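Local structure of cytochrome c (Pseudomonas aeruginosa, 6RTE) at residues 271-279 against 315-323; 352-361 against 372-383. The protein catalyses the dehydrogenation of dihydro-heme d1 to heme d1 in heme d1 biosynthesis and carries a heme c. All blocks are in the same frame, centred on the assembly; numbering follows the deposited sequence.

Contact 1: 271-279 against 315-323; sequences SAVYTAPPR and DDFSFSPDY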
ATOM      1  N   SER A 271       9.699   7.343  -1.990  1.00 23.44           N
ATOM      2  CA  SER A 271       9.450   6.016  -1.456  1.00 25.34           C
ATOM      3  C   SER A 271       8.013   5.867  -0.953  1.00 25.58           C
ATOM      4  O   SER A 271       7.351   4.863  -1.245  1.00 24.64           O
ATOM      5  CB  SER A 271      10.433   5.707  -0.337  1.00 29.07           C
ATOM      6  OG  SER A 271      10.185   4.393   0.125  1.00 33.14           O
ATOM      7  N   ALA A 272       7.519   6.847  -0.197  1.00 25.25           N
ATOM      8  CA  ALA A 272       6.163   6.778   0.343  1.00 24.58           C
ATOM      9  C   ALA A 272       5.750   8.151   0.853  1.00 24.61           C
ATOM     10  O   ALA A 272       6.593   8.942   1.293  1.00 24.72           O
ATOM     11  CB  ALA A 272       6.072   5.744   1.477  1.00 25.11           C
ATOM     12  N   VAL A 273       4.430   8.416   0.803  1.00 24.16           N
ATOM     13  CA  VAL A 273       3.840   9.625   1.357  1.00 25.66           C
ATOM     14  C   VAL A 273       2.934   9.221   2.514  1.00 23.40           C
ATOM     15  O   VAL A 273       2.312   8.157   2.491  1.00 23.85           O
ATOM     16  CB  VAL A 273       3.055  10.426   0.292  1.00 27.80           C
ATOM     17  CG1 VAL A 273       4.001  10.891  -0.821  1.00 30.29           C
ATOM     18  CG2 VAL A 273       1.907   9.600  -0.313  1.00 28.57           C
ATOM     19  N   TYR A 274       2.882  10.074   3.541  1.00 23.75           N
ATOM     20  CA  TYR A 274       2.090   9.824   4.736  1.00 24.62           C
ATOM     21  C   TYR A 274       1.417  11.120   5.176  1.00 24.00           C
ATOM     22  O   TYR A 274       1.900  12.218   4.895  1.00 25.43           O
ATOM     23  CB  TYR A 274       2.941   9.299   5.898  1.00 27.91           C
ATOM     24  CG  TYR A 274       3.908   8.179   5.548  1.00 32.74           C
ATOM     25  CD1 TYR A 274       5.194   8.462   5.091  1.00 36.25           C
ATOM     26  CD2 TYR A 274       3.540   6.854   5.681  1.00 34.71           C
ATOM     27  CE1 TYR A 274       6.090   7.442   4.770  1.00 39.07           C
ATOM     28  CE2 TYR A 274       4.424   5.822   5.363  1.00 37.20           C
ATOM     29  CZ  TYR A 274       5.696   6.125   4.914  1.00 39.68           C
ATOM     30  OH  TYR A 274       6.575   5.109   4.600  1.00 41.92           O
ATOM     31  N   THR A 275       0.307  10.974   5.896  1.00 22.46           N
ATOM     32  CA  THR A 275      -0.377  12.095   6.531  1.00 22.74           C
ATOM     33  C   THR A 275      -0.071  12.093   8.019  1.00 23.24           C
ATOM     34  O   THR A 275      -0.058  11.036   8.656  1.00 24.86           O
ATOM     35  CB  THR A 275      -1.884  12.010   6.303  1.00 23.05           C
ATOM     36  OG1 THR A 275      -2.139  11.987   4.892  1.00 24.62           O
ATOM     37  CG2 THR A 275      -2.642  13.222   6.968  1.00 21.26           C
ATOM     38  N   ALA A 276       0.184  13.280   8.567  1.00 21.65           N
ATOM     39  CA  ALA A 276       0.428  13.480   9.996  1.00 23.29           C
ATOM     40  C   ALA A 276      -0.658  14.412  10.522  1.00 23.45           C
ATOM     41  O   ALA A 276      -0.476  15.640  10.536  1.00 23.53           O
ATOM     42  CB  ALA A 276       1.818  14.053  10.247  1.00 24.25           C
ATOM     43  N   PRO A 277      -1.791  13.881  10.976  1.00 26.16           N
ATOM     44  CA  PRO A 277      -2.980  14.725  11.187  1.00 26.76           C
ATOM     45  C   PRO A 277      -2.754  15.824  12.210  1.00 27.84           C
ATOM     46  O   PRO A 277      -3.161  16.969  11.962  1.00 27.99           O
ATOM     47  CB  PRO A 277      -4.051  13.723  11.645  1.00 28.68           C
ATOM     48  CG  PRO A 277      -3.642  12.445  10.964  1.00 28.52           C
ATOM     49  CD  PRO A 277      -2.132  12.446  11.028  1.00 27.44           C
ATOM     50  N   PRO A 278      -2.111  15.552  13.355  1.00 28.99           N
ATOM     51  CA  PRO A 278      -1.920  16.644  14.331  1.00 31.80           C
ATOM     52  C   PRO A 278      -1.046  17.768  13.813  1.00 30.75           C
ATOM     53  O   PRO A 278      -1.168  18.905  14.282  1.00 31.43           O
ATOM     54  CB  PRO A 278      -1.263  15.951  15.536  1.00 34.61           C
ATOM     55  CG  PRO A 278      -1.470  14.496  15.317  1.00 33.42           C
ATOM     56  CD  PRO A 278      -1.565  14.275  13.855  1.00 29.57           C
ATOM     57  N   ARG A 279      -0.157  17.483  12.869  1.00 28.93           N
ATOM     58  CA  ARG A 279       0.689  18.493  12.254  1.00 28.72           C
ATOM     59  C   ARG A 279       0.056  19.111  11.010  1.00 27.22           C
ATOM     60  O   ARG A 279       0.634  20.042  10.442  1.00 27.29           O
ATOM     61  CB  ARG A 279       2.050  17.877  11.898  1.00 29.74           C
ATOM     62  CG  ARG A 279       2.715  17.139  13.072  1.00 31.80           C
ATOM     63  CD  ARG A 279       4.013  16.481  12.646  1.00 33.44           C
ATOM     64  NE  ARG A 279       5.022  17.468  12.272  1.00 35.57           N
ATOM     65  CZ  ARG A 279       5.866  18.045  13.122  1.00 39.51           C
ATOM     66  NH1 ARG A 279       6.741  18.933  12.680  1.00 41.29           N
ATOM     67  NH2 ARG A 279       5.842  17.729  14.408  1.00 41.44           N
ATOM     68  N   ASP A 315      13.593   5.503   4.784  1.00 50.82           N
ATOM     69  CA  ASP A 315      12.222   5.314   4.316  1.00 54.27           C
ATOM     70  C   ASP A 315      11.517   4.346   5.267  1.00 53.40           C
ATOM     71  O   ASP A 315      12.019   4.028   6.352  1.00 56.20           O
ATOM     72  CB  ASP A 315      12.202   4.838   2.856  1.00 57.85           C
ATOM     73  CG  ASP A 315      12.759   3.447   2.684  1.00 63.56           C
ATOM     74  OD1 ASP A 315      13.674   3.076   3.449  1.00 66.09           O
ATOM     75  OD2 ASP A 315      12.278   2.724   1.783  1.00 65.43           O
ATOM     76  N   ASP A 316      10.339   3.888   4.863  1.00 52.15           N
ATOM     77  CA  ASP A 316       9.486   3.040   5.696  1.00 55.00           C
ATOM     78  C   ASP A 316       9.287   3.674   7.079  1.00 53.21           C
ATOM     79  O   ASP A 316       9.668   3.122   8.116  1.00 56.68           O
ATOM     80  CB  ASP A 316      10.067   1.626   5.810  1.00 60.60           C
ATOM     81  CG  ASP A 316       8.996   0.574   6.064  1.00 61.26           C
ATOM     82  OD1 ASP A 316       7.807   0.851   5.781  1.00 59.14           O
ATOM     83  OD2 ASP A 316       9.336  -0.527   6.547  1.00 63.00           O
ATOM     84  N   PHE A 317       8.678   4.857   7.070  1.00 48.30           N
ATOM     85  CA  PHE A 317       8.436   5.601   8.296  1.00 44.68           C
ATOM     86  C   PHE A 317       7.360   4.925   9.144  1.00 43.54           C
ATOM     87  O   PHE A 317       6.373   4.403   8.621  1.00 40.58           O
ATOM     88  CB  PHE A 317       7.958   7.031   7.996  1.00 42.30           C
ATOM     89  CG  PHE A 317       8.903   7.870   7.178  1.00 44.69           C
ATOM     90  CD1 PHE A 317      10.201   7.483   6.919  1.00 48.80           C
ATOM     91  CD2 PHE A 317       8.467   9.085   6.673  1.00 44.44           C
ATOM     92  CE1 PHE A 317      11.036   8.302   6.154  1.00 51.74           C
ATOM     93  CE2 PHE A 317       9.297   9.896   5.932  1.00 46.94           C
ATOM     94  CZ  PHE A 317      10.584   9.510   5.679  1.00 50.14           C
ATOM     95  N   SER A 318       7.553   4.955  10.462  1.00 45.80           N
ATOM     96  CA  SER A 318       6.469   4.829  11.428  1.00 45.63           C
ATOM     97  C   SER A 318       6.441   6.087  12.293  1.00 42.52           C
ATOM     98  O   SER A 318       7.478   6.711  12.530  1.00 44.91           O
ATOM     99  CB  SER A 318       6.631   3.593  12.317  1.00 48.19           C
ATOM    100  OG  SER A 318       5.726   3.646  13.411  1.00 47.72           O
ATOM    101  N   PHE A 319       5.254   6.458  12.762  1.00 38.66           N
ATOM    102  CA  PHE A 319       5.079   7.647  13.588  1.00 36.91           C
ATOM    103  C   PHE A 319       4.708   7.262  15.011  1.00 36.21           C
ATOM    104  O   PHE A 319       3.914   6.346  15.232  1.00 35.32           O
ATOM    105  CB  PHE A 319       4.006   8.570  13.006  1.00 38.49           C
ATOM    106  CG  PHE A 319       4.376   9.150  11.670  1.00 41.62           C
ATOM    107  CD1 PHE A 319       5.108  10.322  11.590  1.00 42.02           C
ATOM    108  CD2 PHE A 319       4.018   8.507  10.501  1.00 47.09           C
ATOM    109  CE1 PHE A 319       5.461  10.854  10.368  1.00 44.98           C
ATOM    110  CE2 PHE A 319       4.374   9.033   9.265  1.00 49.96           C
ATOM    111  CZ  PHE A 319       5.096  10.208   9.202  1.00 48.64           C
ATOM    112  N   SER A 320       5.302   7.960  15.978  1.00 37.14           N
ATOM    113  CA  SER A 320       4.875   7.826  17.356  1.00 40.77           C
ATOM    114  C   SER A 320       3.423   8.280  17.477  1.00 39.61           C
ATOM    115  O   SER A 320       2.912   9.007  16.615  1.00 34.65           O
ATOM    116  CB  SER A 320       5.779   8.641  18.281  1.00 46.05           C
ATOM    117  OG  SER A 320       5.891   9.988  17.858  1.00 47.76           O
ATOM    118  N   PRO A 321       2.721   7.842  18.529  1.00 44.75           N
ATOM    119  CA  PRO A 321       1.294   8.190  18.631  1.00 45.83           C
ATOM    120  C   PRO A 321       1.023   9.687  18.559  1.00 45.99           C
ATOM    121  O   PRO A 321       0.006  10.082  17.988  1.00 44.62           O
ATOM    122  CB  PRO A 321       0.876   7.593  19.985  1.00 49.22           C
ATOM    123  CG  PRO A 321       2.149   7.237  20.691  1.00 52.80           C
ATOM    124  CD  PRO A 321       3.148   6.940  19.613  1.00 50.97           C
ATOM    125  N   ASP A 322       1.904  10.523  19.107  1.00 48.39           N
ATOM    126  CA  ASP A 322       1.716  11.968  19.083  1.00 51.17           C
ATOM    127  C   ASP A 322       2.314  12.632  17.845  1.00 48.63           C
ATOM    128  O   ASP A 322       2.288  13.865  17.747  1.00 51.28           O
ATOM    129  CB  ASP A 322       2.329  12.593  20.341  1.00 56.43           C
ATOM    130  CG  ASP A 322       3.850  12.527  20.349  1.00 59.37           C
ATOM    131  OD1 ASP A 322       4.427  11.799  19.511  1.00 59.07           O
ATOM    132  OD2 ASP A 322       4.472  13.216  21.189  1.00 61.88           O
ATOM    133  N   TYR A 323       2.861  11.848  16.915  1.00 44.38           N
ATOM    134  CA  TYR A 323       3.465  12.333  15.675  1.00 40.61           C
ATOM    135  C   TYR A 323       4.630  13.292  15.909  1.00 44.12           C
ATOM    136  O   TYR A 323       5.066  13.977  14.977  1.00 43.58           O
ATOM    137  CB  TYR A 323       2.411  12.986  14.769  1.00 37.48           C
ATOM    138  CG  TYR A 323       1.473  11.981  14.160  1.00 36.14           C
ATOM    139  CD1 TYR A 323       0.339  11.561  14.846  1.00 38.43           C
ATOM    140  CD2 TYR A 323       1.724  11.429  12.918  1.00 35.20           C
ATOM    141  CE1 TYR A 323      -0.521  10.634  14.303  1.00 39.54           C
ATOM    142  CE2 TYR A 323       0.869  10.491  12.365  1.00 37.71           C
ATOM    143  CZ  TYR A 323      -0.255  10.100  13.070  1.00 41.31           C
ATOM    144  OH  TYR A 323      -1.128   9.176  12.543  1.00 46.01           O
TER
HETATM  145  O   HOH W   1       6.142   3.142   6.036  1.00 47.10           O
HETATM  146  O   HOH W   2       4.005  16.592  16.315  1.00 43.02           O

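Contact 2: 352-361 against 372-383; sequences LSGMPHLGSG and FATPNISRGVIS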
ATOM      1  N   LEU A 352      18.407  -3.489  15.298  1.00 96.16           N
ATOM      2  CA  LEU A 352      17.550  -4.654  15.438  1.00 96.91           C
ATOM      3  C   LEU A 352      17.969  -5.718  14.436  1.00 94.92           C
ATOM      4  O   LEU A 352      18.514  -5.412  13.371  1.00 94.44           O
ATOM      5  CB  LEU A 352      16.075  -4.285  15.233  1.00 95.59           C
ATOM      6  CG  LEU A 352      15.590  -3.061  16.016  1.00 95.29           C
ATOM      7  CD1 LEU A 352      14.213  -2.631  15.538  1.00 90.67           C
ATOM      8  CD2 LEU A 352      15.581  -3.340  17.515  1.00 99.72           C
ATOM      9  N   SER A 353      17.708  -6.973  14.789  1.00 95.08           N
ATOM     10  CA  SER A 353      18.076  -8.089  13.929  1.00 94.63           C
ATOM     11  C   SER A 353      17.420  -7.946  12.561  1.00 93.53           C
ATOM     12  O   SER A 353      16.235  -7.629  12.452  1.00 88.66           O
ATOM     13  CB  SER A 353      17.656  -9.407  14.580  1.00 95.94           C
ATOM     14  OG  SER A 353      17.627 -10.455  13.630  1.00 96.61           O
ATOM     15  N   GLY A 354      18.206  -8.185  11.512  1.00 96.88           N
ATOM     16  CA  GLY A 354      17.704  -8.062  10.163  1.00 97.57           C
ATOM     17  C   GLY A 354      17.216  -6.650   9.892  1.00 96.09           C
ATOM     18  O   GLY A 354      17.532  -5.694  10.605  1.00 96.33           O
ATOM     19  N   MET A 355      16.425  -6.526   8.824  1.00 95.50           N
ATOM     20  CA  MET A 355      15.805  -5.251   8.496  1.00 94.36           C
ATOM     21  C   MET A 355      14.353  -5.282   8.957  1.00 91.60           C
ATOM     22  O   MET A 355      13.518  -5.942   8.319  1.00 90.83           O
ATOM     23  CB  MET A 355      15.893  -4.959   6.994  1.00 96.41           C
ATOM     24  CG  MET A 355      15.658  -6.142   6.068  1.00101.02           C
ATOM     25  SD  MET A 355      16.110  -5.733   4.368  1.00102.53           S
ATOM     26  CE  MET A 355      15.714  -7.258   3.519  1.00105.70           C
ATOM     27  N   PRO A 356      14.001  -4.611  10.050  1.00 90.07           N
ATOM     28  CA  PRO A 356      12.614  -4.643  10.518  1.00 86.21           C
ATOM     29  C   PRO A 356      11.706  -3.778   9.660  1.00 77.85           C
ATOM     30  O   PRO A 356      12.103  -2.735   9.136  1.00 77.61           O
ATOM     31  CB  PRO A 356      12.712  -4.099  11.949  1.00 87.78           C
ATOM     32  CG  PRO A 356      13.887  -3.191  11.914  1.00 89.08           C
ATOM     33  CD  PRO A 356      14.861  -3.794  10.929  1.00 91.44           C
ATOM     34  N   HIS A 357      10.465  -4.241   9.519  1.00 71.94           N
ATOM     35  CA  HIS A 357       9.456  -3.564   8.706  1.00 65.59           C
ATOM     36  C   HIS A 357       8.757  -2.531   9.589  1.00 58.92           C
ATOM     37  O   HIS A 357       7.629  -2.715  10.049  1.00 55.83           O
ATOM     38  CB  HIS A 357       8.487  -4.587   8.125  1.00 69.19           C
ATOM     39  CG  HIS A 357       7.472  -4.009   7.191  1.00 70.75           C
ATOM     40  ND1 HIS A 357       7.638  -2.790   6.567  1.00 69.57           N
ATOM     41  CD2 HIS A 357       6.272  -4.482   6.779  1.00 71.87           C
ATOM     42  CE1 HIS A 357       6.585  -2.538   5.810  1.00 68.46           C
ATOM     43  NE2 HIS A 357       5.740  -3.549   5.922  1.00 69.56           N
ATOM     44  N   LEU A 358       9.458  -1.418   9.832  1.00 57.74           N
ATOM     45  CA  LEU A 358       8.973  -0.430  10.794  1.00 55.44           C
ATOM     46  C   LEU A 358       7.620   0.141  10.395  1.00 51.80           C
ATOM     47  O   LEU A 358       6.806   0.473  11.266  1.00 49.49           O
ATOM     48  CB  LEU A 358       9.991   0.700  10.946  1.00 55.89           C
ATOM     49  CG  LEU A 358      11.319   0.335  11.618  1.00 60.29           C
ATOM     50  CD1 LEU A 358      12.266   1.525  11.567  1.00 61.59           C
ATOM     51  CD2 LEU A 358      11.103  -0.119  13.050  1.00 61.01           C
ATOM     52  N   GLY A 359       7.358   0.267   9.092  1.00 51.27           N
ATOM     53  CA  GLY A 359       6.108   0.855   8.650  1.00 49.61           C
ATOM     54  C   GLY A 359       4.885   0.113   9.144  1.00 54.90           C
ATOM     55  O   GLY A 359       3.810   0.702   9.276  1.00 50.74           O
ATOM     56  N   SER A 360       5.026  -1.183   9.425  1.00 62.03           N
ATOM     57  CA  SER A 360       3.914  -2.008   9.876  1.00 65.63           C
ATOM     58  C   SER A 360       3.860  -2.175  11.389  1.00 60.84           C
ATOM     59  O   SER A 360       2.965  -2.862  11.888  1.00 63.67           O
ATOM     60  CB  SER A 360       3.983  -3.390   9.217  1.00 71.97           C
ATOM     61  OG  SER A 360       3.786  -3.290   7.818  1.00 73.65           O
ATOM     62  N   GLY A 361       4.779  -1.565  12.130  1.00 55.13           N
ATOM     63  CA  GLY A 361       4.767  -1.700  13.568  1.00 50.24           C
ATOM     64  C   GLY A 361       3.608  -0.960  14.204  1.00 45.64           C
ATOM     65  O   GLY A 361       3.028  -0.043  13.628  1.00 39.55           O
ATOM     66  N   PHE A 372       6.249  -0.313  21.501  1.00 62.21           N
ATOM     67  CA  PHE A 372       6.196  -0.424  20.048  1.00 58.43           C
ATOM     68  C   PHE A 372       6.709  -1.793  19.629  1.00 55.81           C
ATOM     69  O   PHE A 372       7.718  -2.276  20.153  1.00 56.13           O
ATOM     70  CB  PHE A 372       7.026   0.683  19.378  1.00 58.13           C
ATOM     71  CG  PHE A 372       7.160   0.536  17.881  1.00 57.96           C
ATOM     72  CD1 PHE A 372       6.137   0.934  17.033  1.00 56.08           C
ATOM     73  CD2 PHE A 372       8.319   0.021  17.325  1.00 60.41           C
ATOM     74  CE1 PHE A 372       6.264   0.816  15.661  1.00 55.61           C
ATOM     75  CE2 PHE A 372       8.451  -0.104  15.950  1.00 60.10           C
ATOM     76  CZ  PHE A 372       7.421   0.299  15.119  1.00 57.64           C
ATOM     77  N   ALA A 373       6.006  -2.417  18.687  1.00 53.21           N
ATOM     78  CA  ALA A 373       6.360  -3.741  18.196  1.00 52.49           C
ATOM     79  C   ALA A 373       6.401  -3.722  16.675  1.00 53.32           C
ATOM     80  O   ALA A 373       5.568  -3.074  16.030  1.00 49.35           O
ATOM     81  CB  ALA A 373       5.360  -4.797  18.678  1.00 51.90           C
ATOM     82  N   THR A 374       7.375  -4.432  16.103  1.00 56.31           N
ATOM     83  CA  THR A 374       7.545  -4.443  14.661  1.00 57.67           C
ATOM     84  C   THR A 374       7.873  -5.837  14.146  1.00 58.48           C
ATOM     85  O   THR A 374       8.689  -6.550  14.751  1.00 60.67           O
ATOM     86  CB  THR A 374       8.658  -3.471  14.230  1.00 58.36           C
ATOM     87  OG1 THR A 374       8.794  -3.504  12.803  1.00 59.15           O
ATOM     88  CG2 THR A 374       9.988  -3.842  14.878  1.00 59.12           C
ATOM     89  N   PRO A 375       7.255  -6.256  13.029  1.00 56.88           N
ATOM     90  CA  PRO A 375       7.686  -7.495  12.368  1.00 56.56           C
ATOM     91  C   PRO A 375       9.018  -7.300  11.657  1.00 57.56           C
ATOM     92  O   PRO A 375       9.616  -6.226  11.768  1.00 56.77           O
ATOM     93  CB  PRO A 375       6.547  -7.785  11.386  1.00 55.26           C
ATOM     94  CG  PRO A 375       6.004  -6.431  11.047  1.00 54.46           C
ATOM     95  CD  PRO A 375       6.157  -5.591  12.294  1.00 55.09           C
ATOM     96  N   ASN A 376       9.480  -8.305  10.915  1.00 59.96           N
ATOM     97  CA  ASN A 376      10.823  -8.279  10.341  1.00 62.41           C
ATOM     98  C   ASN A 376      10.831  -8.950   8.974  1.00 64.13           C
ATOM     99  O   ASN A 376      10.221 -10.007   8.787  1.00 60.12           O
ATOM    100  CB  ASN A 376      11.822  -8.970  11.278  1.00 66.17           C
ATOM    101  CG  ASN A 376      13.259  -8.657  10.926  1.00 68.32           C
ATOM    102  OD1 ASN A 376      13.781  -9.135   9.918  1.00 67.98           O
ATOM    103  ND2 ASN A 376      13.910  -7.856  11.760  1.00 70.21           N
ATOM    104  N   ILE A 377      11.549  -8.338   8.028  1.00 68.47           N
ATOM    105  CA  ILE A 377      11.489  -8.767   6.634  1.00 73.93           C
ATOM    106  C   ILE A 377      12.403  -9.966   6.373  1.00 74.77           C
ATOM    107  O   ILE A 377      12.056 -10.858   5.588  1.00 75.93           O
ATOM    108  CB  ILE A 377      11.828  -7.579   5.706  1.00 77.92           C
ATOM    109  CG1 ILE A 377      10.755  -6.491   5.843  1.00 80.61           C
ATOM    110  CG2 ILE A 377      11.950  -8.034   4.256  1.00 78.07           C
ATOM    111  CD1 ILE A 377      10.860  -5.355   4.830  1.00 83.06           C
ATOM    112  N   SER A 378      13.573 -10.017   7.010  1.00 75.30           N
ATOM    113  CA  SER A 378      14.549 -11.067   6.722  1.00 76.89           C
ATOM    114  C   SER A 378      14.711 -12.092   7.835  1.00 80.76           C
ATOM    115  O   SER A 378      15.113 -13.223   7.556  1.00 82.36           O
ATOM    116  CB  SER A 378      15.925 -10.452   6.424  1.00 77.30           C
ATOM    117  OG  SER A 378      16.457  -9.791   7.559  1.00 76.76           O
ATOM    118  N   ARG A 379      14.428 -11.727   9.081  1.00 80.47           N
ATOM    119  CA  ARG A 379      14.514 -12.636  10.213  1.00 82.20           C
ATOM    120  C   ARG A 379      13.122 -12.918  10.763  1.00 74.89           C
ATOM    121  O   ARG A 379      12.165 -12.182  10.504  1.00 75.34           O
ATOM    122  CB  ARG A 379      15.408 -12.053  11.313  1.00 84.81           C
ATOM    123  CG  ARG A 379      16.827 -12.606  11.337  1.00 90.22           C
ATOM    124  CD  ARG A 379      17.514 -12.539   9.978  1.00 93.58           C
ATOM    125  NE  ARG A 379      18.697 -13.401   9.944  1.00 99.45           N
ATOM    126  CZ  ARG A 379      19.424 -13.643   8.857  1.00103.05           C
ATOM    127  NH1 ARG A 379      20.478 -14.445   8.933  1.00107.24           N
ATOM    128  NH2 ARG A 379      19.105 -13.090   7.695  1.00102.04           N
ATOM    129  N   GLY A 380      13.019 -13.997  11.535  1.00 71.69           N
ATOM    130  CA  GLY A 380      11.751 -14.380  12.126  1.00 66.07           C
ATOM    131  C   GLY A 380      11.638 -13.975  13.581  1.00 64.44           C
ATOM    132  O   GLY A 380      11.821 -14.807  14.475  1.00 63.94           O
ATOM    133  N   VAL A 381      11.334 -12.701  13.833  1.00 63.42           N
ATOM    134  CA  VAL A 381      11.290 -12.178  15.194  1.00 65.37           C
ATOM    135  C   VAL A 381      10.373 -10.962  15.220  1.00 64.00           C
ATOM    136  O   VAL A 381      10.305 -10.195  14.257  1.00 59.59           O
ATOM    137  CB  VAL A 381      12.713 -11.828  15.700  1.00 69.05           C
ATOM    138  CG1 VAL A 381      13.345 -10.760  14.809  1.00 68.87           C
ATOM    139  CG2 VAL A 381      12.677 -11.369  17.153  1.00 69.96           C
ATOM    140  N   ILE A 382       9.667 -10.791  16.333  1.00 67.19           N
ATOM    141  CA  ILE A 382       8.866  -9.601  16.599  1.00 68.66           C
ATOM    142  C   ILE A 382       9.604  -8.804  17.668  1.00 70.33           C
ATOM    143  O   ILE A 382       9.689  -9.235  18.825  1.00 72.12           O
ATOM    144  CB  ILE A 382       7.442  -9.953  17.059  1.00 69.42           C
ATOM    145  CG1 ILE A 382       6.730 -10.836  16.026  1.00 71.06           C
ATOM    146  CG2 ILE A 382       6.645  -8.679  17.341  1.00 66.43           C
ATOM    147  CD1 ILE A 382       6.493 -10.174  14.684  1.00 70.67           C
ATOM    148  N   SER A 383      10.140  -7.647  17.290  1.00 69.55           N
ATOM    149  CA  SER A 383      10.899  -6.811  18.211  1.00 71.34           C
ATOM    150  C   SER A 383       9.969  -5.828  18.910  1.00 66.33           C
ATOM    151  O   SER A 383       9.198  -5.122  18.253  1.00 66.88           O
ATOM    152  CB  SER A 383      12.000  -6.054  17.466  1.00 73.59           C
ATOM    153  OG  SER A 383      12.920  -6.950  16.876  1.00 77.50           O
TER

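Contact 1: 271-279 against 315-323
Tyr274 touches both Phe317 and Phe319, and the three rings form an aromatic cluster, the tightly packed part of the contact. Tyr274 CG stands opposite its own carbonyl carbon (chi1 -47°), which leans the ring back toward the Ser271 end of the strand and alongside Phe317. The two ring planes are nearly parallel, at 27°, but they are slid apart and overlap little. Tyr274 CE1 is 3.5 Å from Phe317 CD2. Phe319 turns its edge to the tyrosine face in an offset edge-to-face pair, with planes at 72°, and its CE2 is 3.7 Å from Tyr274 CB. Val283 and Ala285 of strand 281-286 pack against Phe317.

The polar groups lie toward the ends. A water accepts from Tyr274 OH and donates to Asp316 OD1 and Phe317 O. The other oxygen, Asp316 OD2, bonds to His357. Beyond the water, Ser271 OG donates to the anti lone pair of Asp315 OD2, at 3.1 Å.

The 277-279 end is more open to solvent, at Pro278, though Tyr323 still packs closely. Pro277 CD is 4.0 Å and Pro278 CD 3.9 Å from the Tyr323 ring centroid, both as CH-pi contacts over one face. Ala276 CB touches CD2 of the same ring at 3.7 Å. Arg279 NH2 reaches Tyr323 O through a water whose second bond is weak, while NE and NH1 form salt bridges with Glu294 and Asp342. This is blade-to-blade packing, joining strand 270-276 and its 3-10 end to strand 317-319 and the following turn, in successive blades of the eight-bladed beta-propeller.

Contact 2: 352-361 against 372-383
Met355, Pro356 and His357 run alongside Pro375, Asn376 and Ile377, joined by a single beta bridge between Pro356 and Asn376. Segment 352-361 is the connection between two blades of the beta-propeller. It lies over the hairpin formed by strands 370-374 and 381-386 of the second blade.

Two backbone bonds hold the bridge. Ile377 N donates to Met355 O at 3.1 Å, nearly straight at 166°. His357 N donates to Pro375 O at 3.1 Å, from above the carbonyl plane.

Side chains add apolar contacts. His357 CB rests 3.7 Å from Ile377 CG1. The Met355 chain is extended beyond CG, and its CE meets Ile377 CG2 at 3.9 Å. Further along, Leu358 CD2 touches Phe372 CE2, the two side chains crossing at about a right angle.

The next shell fixes the shape of both chains. Asn376 OD1 accepts from Ser378 N and Arg379 N, an Asx turn and Asx motif that bend the hairpin loop. Its ND2 faces Ser353 O, but the modelled separation is too short to be trusted in detail. His357 is the centre of an inverse gamma turn, and Ser360 N lies over the centre of one face of its ring. Asp316 OD2 is hydrogen-bonded to His357 ND1, and the Phe403 ring meets the imidazole. Phe403 O also accepts from Ser360 OG.

The backbones also come very close at Gly361, where the absence of a side chain lets the two chains approach: its CA is 2.9 Å from Ala373 O, and its C is 3.5 Å from Phe372 CE1.

In the fold
Both contacts are partly buried, and they differ in what they join. Contact 1 packs one blade against the next through side chains, mostly aromatic rings and prolines. Contact 2 fastens an inter-blade connection to the hairpin of the blade it leads into, largely by backbone bonds and an asparagine-centred turn. A larger share of its touching residues is buried, although Gly354, Met355 and Arg379 are exposed. The centres of the two contacts are about 18 Å apart, yet they meet directly. The Asp316-His357 bond bridges them, and Ser318 CB of contact 1 packs on Leu358 O of contact 2, 3.3 Å away. Three successive blades are thus linked.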